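Local coordinates for protein Cfl (PDB 7A9J) that is a coronafacic acid ligase of the ATP-dependent AMP-binding family, whose members generally activate carboxylic acids as adenylates, at residues Tyr90-Lys94 against Ile95-Phe99; Ile199-Ser202 against Gln203-Ile207; Asp208-Asn211 against Leu212-Thr216; Leu300-Ser303 against Glu304-Cys307. The protein carries 1 engineered substitution. All coordinates share one frame; numbering follows the deposited sequence.

In the fold
The four contacts follow one another along the chain, all within the AMP-binding family region. Contact 1 ends helix 83-95 and leads into strand 98-101, at the edge of a five-stranded parallel sheet. Contact 2 starts helix 203-214 from strand 198-202, and contact 3 continues along the same helix. Contacts 1 and 2 touch through Leu93 and Leu206, with centres about 12 Å apart. Contact 4 opens strand 306-311 and lies about 23 Å from contact 3, again between centres. Contacts 2 and 3 also lie near the bound indene carboxylic acid, the side chains of Tyr201 and Ala209 being about 4 and 6 Å from it, so helix 203-214 links the contact 1 region to the ligand pocket.

Contact 1: residues Tyr90-Lys94 against Ile95-Phe99; sequences YACLK and IGAVF
Cys92, Ile95 and Phe99 carry this local contact, where the chain leaves helix 83-95 and enters strand 98-101. The helix is one element of a beta-alpha-beta unit with strands 74-78 and 98-101. Cys92 CB lies 4.0 Å from Phe99 CD2, approaching the ring obliquely, and 4.2 Å from Ala97 CB. Leu93 meets the same ring differently: its CD2 sits at the ring edge, in the plane, 3.9 Å from Phe99 CE2. Phe99 CG stands between the backbone N and the carbonyl carbon (chi1 56°), and the ring is thereby turned back against the helix end. Ile95 lies over backbone instead. Its CG1 comes 3.4 Å from Ala91 O, while its N bonds that oxygen in a regular helical step.

The last turn closes in the pattern of a Schellman motif. Ala97 N reaches back to Cys92 O at 2.8 Å and Gly96 N to Leu93 O at 3.3 Å, both weak bonds. Gly96 has the positive phi that this reversal needs (79°). Lys94 sends its NZ away to the hydroxyl of Tyr171. Tyr89 meets the Phe99 ring, and Ile77 of strand 74-78 touches Phe99. Cys92 O faces three N-H groups, those of Ile95, Gly96 and Ala97, all through weak bonds. The carbonyls of Ala91, Cys92 and Leu93 are thus met by backbone donors, mostly through weak bonds, while Cys92, Leu93 and Phe99 make apolar contacts.

Contact 2: residues Ile199-Ser202 against Gln203-Ile207; sequences IVYS and QKTLI
Tyr201 lays one face of its ring against the methyl of Thr205. Thr205 CG2 stands 3.4 Å above the plane of the Tyr201 ring, offset toward the rim, and makes a CH-pi contact. The two side chains cross at about a right angle. The methyl reaches the ring because Thr205 CG2 is anti to its backbone N, which leaves OG1 beside that N (chi1 -44°) and directed at Ser202. Leu206 CD1 adds an oblique contact at 4.2 Å from Tyr201 CD2.

Ser202 is the N-cap of helix 203-214, and with Thr205 it forms a capping box. Thr205 N donates to Ser202 OG at 3.0 Å in a nearly straight bond (168°). In return, Ser202 N donates to Thr205 OG1 at 2.9 Å. The serine hydroxyl sits between its own N and carbonyl carbon, which places OG in line with the N-H of Thr205. Leu206 N closes the first turn on Ser202 O at 3.0 Å. The strand and helix segments meet almost perpendicularly, at 86°, with the cap at the corner.

Thr205 OG1 is also bonded to Lys385 O. Lys204 NZ forms a salt bridge with Asp208 one turn further on. The Tyr201 hydroxyl bonds Gly340 O, a residue of the ligand pocket, and the tyrosine side chain lies about 4 Å from the bound indene carboxylic acid at the nearest atoms.

Contact 3: residues Asp208-Asn211 against Leu212-Thr216; sequences DAVN and LTKVT
The later turns of alpha-helix 203-214 make this contact, with Thr213 folded back on Ala209 one turn earlier. Thr213 OG1 donates to Ala209 O at 2.7 Å. Thr213 N donates to the same oxygen, Ala209 O, at 3.0 Å. The two donors come from opposite faces of the carbonyl plane, so Ala209 O is gripped from both sides. Thr213 OG1 is placed for this anti to the carbonyl carbon, beside its own N (chi1 -54°), a common way for a helical threonine to return its hydroxyl to the preceding turn.

Regular helical bonds flank this pair. Leu212 N donates to Asp208 O at 2.9 Å. Lys214 N donates to Val210 O at 2.7 Å. Leu212 CG also packs 3.5 Å from Asp208 O. On another side of the helix Lys214 lies alongside Asn211, both side chains pointing the same way, and Lys214 CD is 4.1 Å from Asn211 OD1. Further on, Thr216 OG1 donates to Thr213 O, three residues back, at 2.8 Å and meets a lone pair of that carbonyl oxygen, in the carbonyl plane. Thr216 N bonds that oxygen as well.

Asp208 OD2 is engaged by Lys204 in a salt bridge. Ala209 and Thr213 both touch Leu244 of helix 240-251, a residue of the ligand pocket. Thr213 also meets Pro342 on strand 342-346, while Leu212 packs on the loop residues Leu361 and Ser382.

Contact 4: residues Leu300-Ser303 against Glu304-Cys307; sequences LDLS and ETVC
A single water joins Asp301 to Glu304 and Thr305 across a tight bend. It donates to Asp301 O at 2.7 Å, accepts from Glu304 N at 3.0 Å and sits 2.8 Å from Thr305 OG1 in a further hydrogen bond. The bend is a type I beta turn from Leu302 to Thr305, entered through an Asx turn at Asp301, and it leads into strand 306-311.

The turn is closed by Thr305 N, which donates to Leu302 O at 3.0 Å. The donor does not follow a lone pair here. It stands above the carbonyl plane, 68° out of it. Asp301 OD1 holds the first half of the bend with two bonds. Ser303 N reaches Asp301 OD1 at 3.0 Å on the anti side, somewhat out of the carboxylate plane. Ser303 OG donates to the syn lone pair of Asp301 OD1 at 2.5 Å, a short bond. The serine hydroxyl stands between the backbone N and the carbonyl carbon (chi1 58°), and from there the N-H and O-H of one residue can both meet one carboxylate oxygen.

Glu304 is exposed, and its OE2 makes a long, weak ion pair with Arg220. Leu302 is buried against Phe322 and Phe326 of helix 316-326 and Ile289 of helix 283-294. Thr305 meets Ile279 of strand 278-281, next to strand 306-311 in the sheet. Across the turn the two buried side chains cross at a slant, with Leu302 CD2 3.8 Å from Thr305 OG1 and 4.1 Å from Thr305 CB.

Contact 1: residues Tyr90-Lys94 against Ile95-Phe99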
ATOM      1  N   TYR A  90      10.242  -6.766  15.625  1.00 26.29           N
ATOM      2  CA  TYR A  90      10.370  -8.126  16.111  1.00 29.44           C
ATOM      3  C   TYR A  90      10.624  -8.186  17.617  1.00 28.61           C
ATOM      4  O   TYR A  90      10.179  -9.137  18.296  1.00 26.91           O
ATOM      5  CB  TYR A  90      11.524  -8.801  15.409  1.00 30.83           C
ATOM      6  CG  TYR A  90      11.102  -9.358  14.064  1.00 28.09           C
ATOM      7  CD1 TYR A  90      10.133 -10.383  13.996  1.00 29.36           C
ATOM      8  CD2 TYR A  90      11.731  -8.951  12.896  1.00 28.08           C
ATOM      9  CE1 TYR A  90       9.791 -10.971  12.749  1.00 29.55           C
ATOM     10  CE2 TYR A  90      11.398  -9.529  11.663  1.00 26.39           C
ATOM     11  CZ  TYR A  90      10.436 -10.544  11.622  1.00 27.52           C
ATOM     12  OH  TYR A  90      10.117 -11.121  10.420  1.00 28.08           O
ATOM     13  N   ALA A  91      11.360  -7.213  18.156  1.00 29.86           N
ATOM     14  CA  ALA A  91      11.556  -7.204  19.608  1.00 33.74           C
ATOM     15  C   ALA A  91      10.235  -7.007  20.360  1.00 29.44           C
ATOM     16  O   ALA A  91      10.033  -7.636  21.424  1.00 30.72           O
ATOM     17  CB  ALA A  91      12.598  -6.152  20.025  1.00 33.44           C
ATOM     18  N   CYS A  92       9.348  -6.117  19.845  1.00 29.82           N
ATOM     19  CA  CYS A  92       8.043  -5.914  20.451  1.00 33.53           C
ATOM     20  C   CYS A  92       7.241  -7.201  20.412  1.00 30.96           C
ATOM     21  O   CYS A  92       6.658  -7.627  21.420  1.00 32.27           O
ATOM     22  CB  CYS A  92       7.297  -4.817  19.682  1.00 31.33           C
ATOM     23  SG  CYS A  92       8.016  -3.200  20.013  1.00 34.71           S
ATOM     24  N   LEU A  93       7.265  -7.856  19.250  1.00 27.64           N
ATOM     25  CA  LEU A  93       6.573  -9.137  19.095  1.00 34.65           C
ATOM     26  C   LEU A  93       7.112 -10.190  20.048  1.00 34.95           C
ATOM     27  O   LEU A  93       6.337 -10.965  20.630  1.00 30.80           O
ATOM     28  CB  LEU A  93       6.729  -9.623  17.648  1.00 26.53           C
ATOM     29  CG  LEU A  93       5.828  -8.828  16.657  1.00 26.78           C
ATOM     30  CD1 LEU A  93       6.270  -9.129  15.214  1.00 30.41           C
ATOM     31  CD2 LEU A  93       4.362  -9.121  16.828  1.00 31.84           C
ATOM     32  N   LYS A  94       8.448 -10.266  20.180  1.00 30.87           N
ATOM     33  CA  LYS A  94       9.071 -11.252  21.037  1.00 31.85           C
ATOM     34  C   LYS A  94       8.565 -11.135  22.469  1.00 34.65           C
ATOM     35  O   LYS A  94       8.310 -12.146  23.130  1.00 33.31           O
ATOM     36  CB  LYS A  94      10.602 -11.052  20.997  1.00 28.47           C
ATOM     37  CG  LYS A  94      11.397 -11.972  21.905  1.00 35.44           C
ATOM     38  CD  LYS A  94      12.925 -11.781  21.662  1.00 33.06           C
ATOM     39  CE  LYS A  94      13.800 -12.362  22.830  1.00 34.69           C
ATOM     40  NZ  LYS A  94      13.558 -13.816  23.083  1.00 42.56           N
ATOM     41  N   ILE A  95       8.429  -9.904  22.975  1.00 33.72           N
ATOM     42  CA  ILE A  95       8.066  -9.731  24.359  1.00 34.20           C
ATOM     43  C   ILE A  95       6.607  -9.429  24.549  1.00 37.74           C
ATOM     44  O   ILE A  95       6.163  -9.349  25.725  1.00 35.65           O
ATOM     45  CB  ILE A  95       8.917  -8.649  25.053  1.00 34.33           C
ATOM     46  CG1 ILE A  95       8.596  -7.241  24.529  1.00 32.17           C
ATOM     47  CG2 ILE A  95      10.376  -9.032  24.944  1.00 34.41           C
ATOM     48  CD1 ILE A  95       9.298  -6.198  25.415  1.00 35.85           C
ATOM     49  N   GLY A  96       5.830  -9.313  23.450  1.00 36.08           N
ATOM     50  CA  GLY A  96       4.422  -9.006  23.565  1.00 39.30           C
ATOM     51  C   GLY A  96       4.136  -7.553  23.815  1.00 38.01           C
ATOM     52  O   GLY A  96       3.061  -7.226  24.326  1.00 35.49           O
ATOM     53  N   ALA A  97       5.090  -6.673  23.540  1.00 33.84           N
ATOM     54  CA  ALA A  97       4.782  -5.256  23.558  1.00 33.64           C
ATOM     55  C   ALA A  97       4.045  -4.890  22.279  1.00 35.63           C
ATOM     56  O   ALA A  97       4.369  -5.370  21.188  1.00 33.58           O
ATOM     57  CB  ALA A  97       6.052  -4.403  23.713  1.00 33.24           C
ATOM     58  N   VAL A  98       3.021  -4.067  22.446  1.00 32.43           N
ATOM     59  CA  VAL A  98       2.144  -3.668  21.346  1.00 32.92           C
ATOM     60  C   VAL A  98       2.804  -2.522  20.590  1.00 32.71           C
ATOM     61  O   VAL A  98       3.072  -1.460  21.163  1.00 36.46           O
ATOM     62  CB  VAL A  98       0.787  -3.256  21.924  1.00 33.76           C
ATOM     63  CG1 VAL A  98      -0.173  -2.732  20.827  1.00 32.85           C
ATOM     64  CG2 VAL A  98       0.198  -4.416  22.696  1.00 33.42           C
ATOM     65  N   PHE A  99       3.093  -2.713  19.306  1.00 28.78           N
ATOM     66  CA  PHE A  99       3.725  -1.603  18.613  1.00 30.53           C
ATOM     67  C   PHE A  99       2.710  -0.770  17.841  1.00 29.28           C
ATOM     68  O   PHE A  99       1.718  -1.290  17.330  1.00 29.01           O
ATOM     69  CB  PHE A  99       4.855  -2.028  17.687  1.00 29.97           C
ATOM     70  CG  PHE A  99       4.498  -3.053  16.631  1.00 31.04           C
ATOM     71  CD1 PHE A  99       4.295  -2.640  15.313  1.00 32.39           C
ATOM     72  CD2 PHE A  99       4.474  -4.413  16.932  1.00 33.80           C
ATOM     73  CE1 PHE A  99       4.043  -3.556  14.287  1.00 32.40           C
ATOM     74  CE2 PHE A  99       4.209  -5.370  15.897  1.00 32.36           C
ATOM     75  CZ  PHE A  99       3.975  -4.900  14.568  1.00 35.23           C
TER

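Contact 2: residues Ile199-Ser202 against Gln203-Ile207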
ATOM      1  N   ILE A 199      -6.817   0.313  14.439  1.00 33.62           N
ATOM      2  CA  ILE A 199      -7.216  -1.054  14.123  1.00 36.87           C
ATOM      3  C   ILE A 199      -6.303  -1.994  14.893  1.00 31.93           C
ATOM      4  O   ILE A 199      -5.080  -1.922  14.791  1.00 31.01           O
ATOM      5  CB  ILE A 199      -7.130  -1.329  12.619  1.00 33.07           C
ATOM      6  CG1 ILE A 199      -7.971  -0.297  11.843  1.00 34.27           C
ATOM      7  CG2 ILE A 199      -7.550  -2.748  12.327  1.00 37.37           C
ATOM      8  CD1 ILE A 199      -9.422  -0.266  12.263  1.00 41.59           C
ATOM      9  N   VAL A 200      -6.901  -2.860  15.690  1.00 32.47           N
ATOM     10  CA  VAL A 200      -6.143  -3.687  16.620  1.00 33.08           C
ATOM     11  C   VAL A 200      -5.930  -5.045  15.978  1.00 31.24           C
ATOM     12  O   VAL A 200      -6.893  -5.718  15.604  1.00 33.96           O
ATOM     13  CB  VAL A 200      -6.866  -3.815  17.969  1.00 32.35           C
ATOM     14  CG1 VAL A 200      -6.022  -4.689  18.940  1.00 36.82           C
ATOM     15  CG2 VAL A 200      -7.077  -2.402  18.542  1.00 33.08           C
ATOM     16  N   TYR A 201      -4.674  -5.443  15.896  1.00 32.66           N
ATOM     17  CA  TYR A 201      -4.236  -6.769  15.434  1.00 28.79           C
ATOM     18  C   TYR A 201      -3.798  -7.592  16.631  1.00 29.05           C
ATOM     19  O   TYR A 201      -3.034  -7.092  17.466  1.00 32.80           O
ATOM     20  CB  TYR A 201      -3.013  -6.661  14.552  1.00 29.78           C
ATOM     21  CG  TYR A 201      -3.290  -6.239  13.134  1.00 29.83           C
ATOM     22  CD1 TYR A 201      -4.027  -5.103  12.850  1.00 34.16           C
ATOM     23  CD2 TYR A 201      -2.699  -6.947  12.091  1.00 31.83           C
ATOM     24  CE1 TYR A 201      -4.273  -4.724  11.540  1.00 36.07           C
ATOM     25  CE2 TYR A 201      -2.891  -6.556  10.766  1.00 31.95           C
ATOM     26  CZ  TYR A 201      -3.640  -5.429  10.505  1.00 31.09           C
ATOM     27  OH  TYR A 201      -3.835  -4.996   9.191  1.00 34.55           O
ATOM     28  N   SER A 202      -4.258  -8.846  16.704  1.00 29.72           N
ATOM     29  CA  SER A 202      -3.617  -9.803  17.597  1.00 30.96           C
ATOM     30  C   SER A 202      -2.403 -10.441  16.920  1.00 28.96           C
ATOM     31  O   SER A 202      -2.111 -10.200  15.740  1.00 28.94           O
ATOM     32  CB  SER A 202      -4.610 -10.880  18.029  1.00 35.41           C
ATOM     33  OG  SER A 202      -4.929 -11.677  16.896  1.00 32.73           O
ATOM     34  N   GLN A 203      -1.636 -11.193  17.734  1.00 31.36           N
ATOM     35  CA  GLN A 203      -0.615 -12.068  17.170  1.00 31.95           C
ATOM     36  C   GLN A 203      -1.187 -12.908  16.029  1.00 29.21           C
ATOM     37  O   GLN A 203      -0.552 -13.037  14.967  1.00 31.02           O
ATOM     38  CB  GLN A 203       0.007 -12.935  18.276  1.00 30.72           C
ATOM     39  CG  GLN A 203       0.764 -12.106  19.333  1.00 33.56           C
ATOM     40  CD  GLN A 203       2.222 -11.828  18.935  1.00 37.73           C
ATOM     41  OE1 GLN A 203       2.705 -12.336  17.935  1.00 38.06           O
ATOM     42  NE2 GLN A 203       2.936 -11.043  19.771  1.00 35.71           N
ATOM     43  N   LYS A 204      -2.392 -13.459  16.217  1.00 32.17           N
ATOM     44  CA  LYS A 204      -3.026 -14.244  15.160  1.00 32.42           C
ATOM     45  C   LYS A 204      -3.384 -13.402  13.930  1.00 31.57           C
ATOM     46  O   LYS A 204      -3.188 -13.875  12.801  1.00 30.29           O
ATOM     47  CB  LYS A 204      -4.281 -14.952  15.680  1.00 36.56           C
ATOM     48  CG  LYS A 204      -4.869 -15.923  14.639  1.00 35.46           C
ATOM     49  CD  LYS A 204      -6.072 -16.721  15.216  1.00 45.00           C
ATOM     50  CE  LYS A 204      -6.537 -17.844  14.263  1.00 54.05           C
ATOM     51  NZ  LYS A 204      -6.739 -17.420  12.850  1.00 47.43           N
ATOM     52  N   THR A 205      -3.969 -12.193  14.113  1.00 29.85           N
ATOM     53  CA  THR A 205      -4.200 -11.340  12.946  1.00 29.15           C
ATOM     54  C   THR A 205      -2.930 -11.190  12.123  1.00 28.36           C
ATOM     55  O   THR A 205      -2.940 -11.298  10.877  1.00 27.58           O
ATOM     56  CB  THR A 205      -4.650  -9.921  13.335  1.00 28.79           C
ATOM     57  OG1 THR A 205      -5.644  -9.960  14.360  1.00 31.43           O
ATOM     58  CG2 THR A 205      -5.300  -9.244  12.086  1.00 29.83           C
ATOM     59  N   LEU A 206      -1.810 -10.956  12.809  1.00 28.08           N
ATOM     60  CA  LEU A 206      -0.584 -10.720  12.081  1.00 32.72           C
ATOM     61  C   LEU A 206      -0.103 -11.993  11.365  1.00 28.12           C
ATOM     62  O   LEU A 206       0.352 -11.915  10.219  1.00 29.99           O
ATOM     63  CB  LEU A 206       0.454 -10.202  13.077  1.00 31.00           C
ATOM     64  CG  LEU A 206       1.645  -9.504  12.507  1.00 42.80           C
ATOM     65  CD1 LEU A 206       1.220  -8.271  11.705  1.00 34.98           C
ATOM     66  CD2 LEU A 206       2.510  -9.113  13.743  1.00 42.90           C
ATOM     67  N   ILE A 207      -0.164 -13.143  12.048  1.00 28.84           N
ATOM     68  CA  ILE A 207       0.147 -14.431  11.408  1.00 28.68           C
ATOM     69  C   ILE A 207      -0.681 -14.557  10.113  1.00 29.87           C
ATOM     70  O   ILE A 207      -0.151 -14.848   9.034  1.00 27.23           O
ATOM     71  CB  ILE A 207      -0.173 -15.585  12.369  1.00 29.53           C
ATOM     72  CG1 ILE A 207       0.804 -15.622  13.595  1.00 30.39           C
ATOM     73  CG2 ILE A 207      -0.192 -16.963  11.653  1.00 32.64           C
ATOM     74  CD1 ILE A 207       0.288 -16.592  14.610  1.00 31.22           C
TER

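Contact 3: residues Asp208-Asn211 against Leu212-Thr216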
ATOM      1  N   ASP A 208      -1.996 -14.360  10.226  1.00 28.47           N
ATOM      2  CA  ASP A 208      -2.874 -14.580   9.075  1.00 30.46           C
ATOM      3  C   ASP A 208      -2.650 -13.511   8.000  1.00 29.00           C
ATOM      4  O   ASP A 208      -2.678 -13.815   6.802  1.00 26.41           O
ATOM      5  CB  ASP A 208      -4.344 -14.623   9.529  1.00 31.00           C
ATOM      6  CG  ASP A 208      -4.623 -15.847  10.457  1.00 34.87           C
ATOM      7  OD1 ASP A 208      -3.899 -16.865  10.313  1.00 39.95           O
ATOM      8  OD2 ASP A 208      -5.565 -15.804  11.285  1.00 39.79           O
ATOM      9  N   ALA A 209      -2.351 -12.268   8.411  1.00 26.99           N
ATOM     10  CA  ALA A 209      -2.064 -11.225   7.436  1.00 27.18           C
ATOM     11  C   ALA A 209      -0.741 -11.477   6.712  1.00 25.08           C
ATOM     12  O   ALA A 209      -0.605 -11.181   5.510  1.00 27.05           O
ATOM     13  CB  ALA A 209      -2.037  -9.867   8.125  1.00 28.07           C
ATOM     14  N   VAL A 210       0.278 -11.947   7.448  1.00 25.38           N
ATOM     15  CA  VAL A 210       1.531 -12.284   6.788  1.00 25.49           C
ATOM     16  C   VAL A 210       1.324 -13.448   5.828  1.00 23.83           C
ATOM     17  O   VAL A 210       1.899 -13.474   4.720  1.00 25.29           O
ATOM     18  CB  VAL A 210       2.611 -12.621   7.855  1.00 24.14           C
ATOM     19  CG1 VAL A 210       3.816 -13.225   7.169  1.00 27.47           C
ATOM     20  CG2 VAL A 210       3.023 -11.271   8.559  1.00 27.37           C
ATOM     21  N   ASN A 211       0.510 -14.430   6.241  1.00 24.56           N
ATOM     22  CA  ASN A 211       0.213 -15.577   5.374  1.00 27.87           C
ATOM     23  C   ASN A 211      -0.501 -15.135   4.079  1.00 26.94           C
ATOM     24  O   ASN A 211      -0.173 -15.656   2.994  1.00 26.80           O
ATOM     25  CB  ASN A 211      -0.650 -16.607   6.099  1.00 29.27           C
ATOM     26  CG  ASN A 211       0.145 -17.433   7.121  1.00 31.15           C
ATOM     27  OD1 ASN A 211       1.368 -17.427   7.122  1.00 34.16           O
ATOM     28  ND2 ASN A 211      -0.567 -18.139   7.990  1.00 39.46           N
ATOM     29  N   LEU A 212      -1.399 -14.153   4.166  1.00 28.19           N
ATOM     30  CA  LEU A 212      -1.973 -13.570   2.943  1.00 27.38           C
ATOM     31  C   LEU A 212      -0.867 -12.918   2.121  1.00 27.93           C
ATOM     32  O   LEU A 212      -0.781 -13.105   0.899  1.00 27.00           O
ATOM     33  CB  LEU A 212      -3.031 -12.513   3.260  1.00 25.88           C
ATOM     34  CG  LEU A 212      -4.329 -13.105   3.828  1.00 29.08           C
ATOM     35  CD1 LEU A 212      -5.136 -12.012   4.518  1.00 32.39           C
ATOM     36  CD2 LEU A 212      -5.166 -13.752   2.645  1.00 29.85           C
ATOM     37  N   THR A 213      -0.012 -12.139   2.781  1.00 25.19           N
ATOM     38  CA  THR A 213       0.991 -11.384   2.039  1.00 25.08           C
ATOM     39  C   THR A 213       2.004 -12.310   1.364  1.00 22.42           C
ATOM     40  O   THR A 213       2.476 -12.010   0.263  1.00 24.42           O
ATOM     41  CB  THR A 213       1.709 -10.409   3.013  1.00 26.30           C
ATOM     42  OG1 THR A 213       0.662  -9.627   3.658  1.00 26.30           O
ATOM     43  CG2 THR A 213       2.626  -9.487   2.220  1.00 24.74           C
ATOM     44  N   LYS A 214       2.395 -13.391   2.045  1.00 25.15           N
ATOM     45  CA  LYS A 214       3.356 -14.342   1.470  1.00 26.78           C
ATOM     46  C   LYS A 214       2.948 -14.800   0.081  1.00 28.99           C
ATOM     47  O   LYS A 214       3.813 -14.893  -0.798  1.00 27.05           O
ATOM     48  CB  LYS A 214       3.513 -15.591   2.349  1.00 27.10           C
ATOM     49  CG  LYS A 214       4.437 -15.317   3.531  1.00 28.74           C
ATOM     50  CD  LYS A 214       4.374 -16.521   4.542  1.00 40.59           C
ATOM     51  CE  LYS A 214       4.708 -17.862   3.986  1.00 59.15           C
ATOM     52  NZ  LYS A 214       4.829 -18.834   5.170  1.00 53.74           N
ATOM     53  N   VAL A 215       1.631 -15.037  -0.140  1.00 25.47           N
ATOM     54  CA  VAL A 215       1.093 -15.498  -1.448  1.00 26.63           C
ATOM     55  C   VAL A 215       1.317 -14.461  -2.548  1.00 26.17           C
ATOM     56  O   VAL A 215       1.281 -14.801  -3.733  1.00 29.49           O
ATOM     57  CB  VAL A 215      -0.457 -15.842  -1.318  1.00 27.21           C
ATOM     58  CG1 VAL A 215      -1.060 -16.351  -2.659  1.00 35.96           C
ATOM     59  CG2 VAL A 215      -0.609 -16.893  -0.247  1.00 39.10           C
ATOM     60  N   THR A 216       1.503 -13.192  -2.186  1.00 24.54           N
ATOM     61  CA  THR A 216       1.678 -12.126  -3.158  1.00 23.86           C
ATOM     62  C   THR A 216       3.132 -11.794  -3.444  1.00 24.46           C
ATOM     63  O   THR A 216       3.389 -10.952  -4.329  1.00 26.11           O
ATOM     64  CB  THR A 216       0.975 -10.822  -2.720  1.00 27.56           C
ATOM     65  OG1 THR A 216       1.743 -10.154  -1.729  1.00 26.01           O
ATOM     66  CG2 THR A 216      -0.474 -11.102  -2.193  1.00 26.03           C
TER

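Contact 4: residues Leu300-Ser303 against Glu304-Cys307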
ATOM      1  N   LEU A 300      16.774   1.316 -17.712  1.00 64.79           N
ATOM      2  CA  LEU A 300      16.633   0.389 -16.610  1.00 56.33           C
ATOM      3  C   LEU A 300      15.897  -0.849 -17.110  1.00 47.86           C
ATOM      4  O   LEU A 300      14.818  -0.741 -17.709  1.00 55.56           O
ATOM      5  CB  LEU A 300      15.877   1.070 -15.474  1.00 50.80           C
ATOM      6  CG  LEU A 300      15.414   0.208 -14.316  1.00 51.61           C
ATOM      7  CD1 LEU A 300      16.612  -0.266 -13.548  1.00 50.74           C
ATOM      8  CD2 LEU A 300      14.514   1.064 -13.457  1.00 46.50           C
ATOM      9  N   ASP A 301      16.468  -2.016 -16.831  1.00 50.82           N
ATOM     10  CA  ASP A 301      15.921  -3.310 -17.245  1.00 50.97           C
ATOM     11  C   ASP A 301      15.112  -3.913 -16.095  1.00 47.70           C
ATOM     12  O   ASP A 301      15.676  -4.520 -15.173  1.00 49.39           O
ATOM     13  CB  ASP A 301      17.051  -4.247 -17.663  1.00 60.01           C
ATOM     14  CG  ASP A 301      16.550  -5.616 -18.124  1.00 63.03           C
ATOM     15  OD1 ASP A 301      15.329  -5.810 -18.234  1.00 54.65           O
ATOM     16  OD2 ASP A 301      17.392  -6.507 -18.368  1.00 80.04           O
ATOM     17  N   LEU A 302      13.793  -3.765 -16.169  1.00 44.60           N
ATOM     18  CA  LEU A 302      12.872  -4.363 -15.213  1.00 41.33           C
ATOM     19  C   LEU A 302      12.176  -5.593 -15.777  1.00 43.70           C
ATOM     20  O   LEU A 302      11.204  -6.063 -15.171  1.00 43.30           O
ATOM     21  CB  LEU A 302      11.809  -3.355 -14.756  1.00 38.26           C
ATOM     22  CG  LEU A 302      12.343  -2.125 -14.008  1.00 36.51           C
ATOM     23  CD1 LEU A 302      11.132  -1.347 -13.523  1.00 43.25           C
ATOM     24  CD2 LEU A 302      13.212  -2.636 -12.841  1.00 40.13           C
ATOM     25  N   SER A 303      12.672  -6.143 -16.901  1.00 50.40           N
ATOM     26  CA  SER A 303      11.958  -7.237 -17.568  1.00 51.75           C
ATOM     27  C   SER A 303      11.896  -8.503 -16.710  1.00 54.98           C
ATOM     28  O   SER A 303      10.905  -9.241 -16.781  1.00 60.23           O
ATOM     29  CB  SER A 303      12.601  -7.547 -18.938  1.00 46.78           C
ATOM     30  OG  SER A 303      13.965  -7.890 -18.784  1.00 50.12           O
ATOM     31  N   GLU A 304      12.927  -8.780 -15.911  1.00 51.31           N
ATOM     32  CA  GLU A 304      12.945  -9.929 -15.006  1.00 48.98           C
ATOM     33  C   GLU A 304      12.419  -9.602 -13.605  1.00 49.09           C
ATOM     34  O   GLU A 304      12.379 -10.492 -12.748  1.00 53.03           O
ATOM     35  CB  GLU A 304      14.356 -10.488 -14.867  1.00 57.50           C
ATOM     36  CG  GLU A 304      14.926 -11.156 -16.119  1.00 71.49           C
ATOM     37  CD  GLU A 304      14.221 -12.461 -16.436  1.00 82.19           C
ATOM     38  OE1 GLU A 304      14.054 -12.765 -17.635  1.00 92.91           O
ATOM     39  OE2 GLU A 304      13.829 -13.185 -15.485  1.00 73.83           O
ATOM     40  N   THR A 305      12.059  -8.352 -13.346  1.00 37.41           N
ATOM     41  CA  THR A 305      11.664  -7.918 -12.011  1.00 36.12           C
ATOM     42  C   THR A 305      10.155  -8.003 -11.854  1.00 39.15           C
ATOM     43  O   THR A 305       9.400  -7.623 -12.759  1.00 36.30           O
ATOM     44  CB  THR A 305      12.119  -6.481 -11.760  1.00 32.05           C
ATOM     45  OG1 THR A 305      13.529  -6.374 -12.050  1.00 35.50           O
ATOM     46  CG2 THR A 305      11.839  -6.055 -10.269  1.00 31.55           C
ATOM     47  N   VAL A 306       9.714  -8.505 -10.713  1.00 28.08           N
ATOM     48  CA  VAL A 306       8.280  -8.658 -10.455  1.00 27.19           C
ATOM     49  C   VAL A 306       7.853  -7.424  -9.690  1.00 33.31           C
ATOM     50  O   VAL A 306       8.364  -7.162  -8.604  1.00 30.96           O
ATOM     51  CB  VAL A 306       7.976  -9.932  -9.645  1.00 31.01           C
ATOM     52  CG1 VAL A 306       6.477  -9.989  -9.246  1.00 29.47           C
ATOM     53  CG2 VAL A 306       8.317 -11.160 -10.467  1.00 31.14           C
ATOM     54  N   CYS A 307       6.938  -6.645 -10.259  1.00 26.02           N
ATOM     55  CA  CYS A 307       6.482  -5.402  -9.632  1.00 29.37           C
ATOM     56  C   CYS A 307       5.012  -5.508  -9.238  1.00 33.11           C
ATOM     57  O   CYS A 307       4.192  -5.991 -10.025  1.00 30.51           O
ATOM     58  CB  CYS A 307       6.656  -4.218 -10.602  1.00 32.92           C
ATOM     59  SG  CYS A 307       8.456  -4.006 -10.956  1.00 34.69           S
TER
HETATM   60  O   HOH W   1      14.817  -6.933 -14.472  1.00 48.45           O